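Choline dehydrogenase and related flavoproteins (Aspergillus oryzae, PDB 3Q9T) is a flavoprotein of the glucose-methanol-choline oxidoreductase family, a formate oxidase that carries 8-formyl-FAD at its catalytic site. Local coordinates at residues P103-T108 / L387-F392. Residues are numbered along the deposited sequence; the frame is centred on the assembly and turned at random.
Sequences PGHKAT and LGQPHF
His105 is the N-cap of helix 106-110, and its imidazole packs against residues Leu387 to Pro390. Its CB, which points toward that loop, already lies against CG of Gln389. With CG anti to the backbone N (chi1 -166°), the ring lies alongside the loop while ND1 turns back to the helix start, accepting a hydrogen bond from Ala107 N at 3.1 Å. That nitrogen sits 24° out of the ring plane, so the bond is somewhat tilted, yet it helps fix the ring's rotation and is consistent with a proton-free ND1. Over one face lie CA and CG of Gln389, the CA 4.0 Å from the ring centroid in a CH-pi contact. Farther round the ring, CD2 meets CD of Pro390 at 4.0 Å, and CE1 and NE2 approach the carbonyl oxygens of Leu387 and Gly388. Histidine suits the place because ND1 caps the helix while the ring face takes the CH of Gln389. At Gly388, phi 88°, a CB would jam against the carbonyl O of Leu387, which calls for glycine. Ala107, two residues on from His105, is small enough for its CB to pack 3.7 Å from CB of Leu387. Thr108 OG1 is hydrogen-bonded to Asp551, whose carboxylate also takes His105 N. The contact thus joins the first turn of helix 106-110, beside helix 122-131, to the loop running from helix 369-377 into strand 392-397, which pairs with strands 353-358 and 415-423.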
loop_
_atom_site.group_PDB
_atom_site.type_symbol
_atom_site.label_atom_id
_atom_site.label_comp_id
_atom_site.label_asym_id
_atom_site.label_seq_id
_atom_site.Cartn_x
_atom_site.Cartn_y
_atom_site.Cartn_z
ATOM N N PRO A 103 -19.327 -18.331 18.599
ATOM C CA PRO A 103 -18.652 -19.538 18.113
ATOM C C PRO A 103 -18.642 -19.706 16.599
ATOM O O PRO A 103 -17.587 -20.032 16.047
ATOM C CB PRO A 103 -19.476 -20.671 18.738
ATOM C CG PRO A 103 -20.855 -20.092 18.841
ATOM C CD PRO A 103 -20.626 -18.639 19.225
ATOM N N GLY A 104 -19.791 -19.523 15.947
ATOM C CA GLY A 104 -19.910 -19.822 14.537
ATOM C C GLY A 104 -20.965 -20.869 14.205
ATOM O O GLY A 104 -21.663 -21.374 15.079
ATOM N N HIS A 105 -21.059 -21.217 12.929
ATOM C CA HIS A 105 -22.178 -21.993 12.431
ATOM C C HIS A 105 -21.836 -23.477 12.445
ATOM O O HIS A 105 -20.742 -23.868 12.076
ATOM C CB HIS A 105 -22.543 -21.519 11.026
ATOM C CG HIS A 105 -23.871 -22.009 10.540
ATOM N ND1 HIS A 105 -24.046 -23.259 9.988
ATOM C CD2 HIS A 105 -25.085 -21.405 10.501
ATOM C CE1 HIS A 105 -25.311 -23.407 9.632
ATOM N NE2 HIS A 105 -25.963 -22.297 9.933
ATOM N N LYS A 106 -22.778 -24.288 12.908
ATOM C CA LYS A 106 -22.602 -25.733 12.998
ATOM C C LYS A 106 -22.153 -26.384 11.681
ATOM O O LYS A 106 -21.283 -27.244 11.671
ATOM C CB LYS A 106 -23.909 -26.380 13.493
ATOM C CG LYS A 106 -23.999 -27.907 13.313
ATOM C CD LYS A 106 -25.275 -28.449 13.990
ATOM C CE LYS A 106 -25.752 -29.752 13.363
ATOM N NZ LYS A 106 -24.708 -30.810 13.312
ATOM N N ALA A 107 -22.740 -25.972 10.570
ATOM C CA ALA A 107 -22.408 -26.584 9.295
ATOM C C ALA A 107 -20.932 -26.388 8.969
ATOM O O ALA A 107 -20.309 -27.223 8.311
ATOM C CB ALA A 107 -23.268 -26.002 8.200
ATOM N N THR A 108 -20.375 -25.279 9.432
ATOM C CA THR A 108 -18.996 -24.955 9.110
ATOM C C THR A 108 -18.040 -25.824 9.913
ATOM O O THR A 108 -17.074 -26.379 9.377
ATOM C CB THR A 108 -18.714 -23.467 9.331
ATOM O OG1 THR A 108 -19.443 -22.707 8.356
ATOM C CG2 THR A 108 -17.226 -23.178 9.186
ATOM N N LEU A 387 -24.423 -24.050 2.803
ATOM C CA LEU A 387 -24.968 -24.887 3.871
ATOM C C LEU A 387 -25.767 -24.034 4.849
ATOM O O LEU A 387 -25.932 -24.396 6.013
ATOM C CB LEU A 387 -23.831 -25.596 4.614
ATOM C CG LEU A 387 -23.469 -27.056 4.339
ATOM C CD1 LEU A 387 -23.797 -27.499 2.925
ATOM C CD2 LEU A 387 -21.997 -27.291 4.653
ATOM N N GLY A 388 -26.227 -22.879 4.385
ATOM C CA GLY A 388 -27.138 -22.060 5.159
ATOM C C GLY A 388 -26.484 -21.074 6.108
ATOM O O GLY A 388 -27.183 -20.350 6.826
ATOM N N GLN A 389 -25.154 -21.040 6.122
ATOM C CA GLN A 389 -24.376 -20.118 6.957
ATOM C C GLN A 389 -24.667 -18.655 6.615
ATOM O O GLN A 389 -25.138 -18.352 5.511
ATOM C CB GLN A 389 -22.872 -20.359 6.763
ATOM C CG GLN A 389 -22.378 -21.750 7.096
ATOM C CD GLN A 389 -22.073 -22.574 5.850
ATOM O OE1 GLN A 389 -21.047 -23.258 5.782
ATOM N NE2 GLN A 389 -22.967 -22.516 4.860
ATOM N N PRO A 390 -24.347 -17.729 7.534
ATOM C CA PRO A 390 -24.492 -16.310 7.205
ATOM C C PRO A 390 -23.573 -15.956 6.044
ATOM O O PRO A 390 -22.664 -16.724 5.722
ATOM C CB PRO A 390 -23.968 -15.601 8.459
ATOM C CG PRO A 390 -24.047 -16.617 9.550
ATOM C CD PRO A 390 -23.837 -17.941 8.898
ATOM N N HIS A 391 -23.814 -14.810 5.420
ATOM C CA HIS A 391 -22.839 -14.221 4.509
ATOM C C HIS A 391 -21.980 -13.173 5.217
ATOM O O HIS A 391 -20.802 -12.995 4.885
ATOM C CB HIS A 391 -23.542 -13.597 3.308
ATOM C CG HIS A 391 -24.129 -14.601 2.376
ATOM N ND1 HIS A 391 -25.377 -14.454 1.812
ATOM C CD2 HIS A 391 -23.637 -15.773 1.907
ATOM C CE1 HIS A 391 -25.626 -15.485 1.023
ATOM N NE2 HIS A 391 -24.589 -16.304 1.069
ATOM N N PHE A 392 -22.563 -12.480 6.192
ATOM C CA PHE A 392 -21.848 -11.406 6.879
ATOM C C PHE A 392 -22.009 -11.438 8.378
ATOM O O PHE A 392 -22.978 -11.981 8.895
ATOM C CB PHE A 392 -22.295 -10.035 6.373
ATOM C CG PHE A 392 -21.883 -9.759 4.961
ATOM C CD1 PHE A 392 -20.722 -9.041 4.698
ATOM C CD2 PHE A 392 -22.638 -10.250 3.893
ATOM C CE1 PHE A 392 -20.326 -8.803 3.380
ATOM C CE2 PHE A 392 -22.256 -10.017 2.579
ATOM C CZ PHE A 392 -21.093 -9.297 2.317
#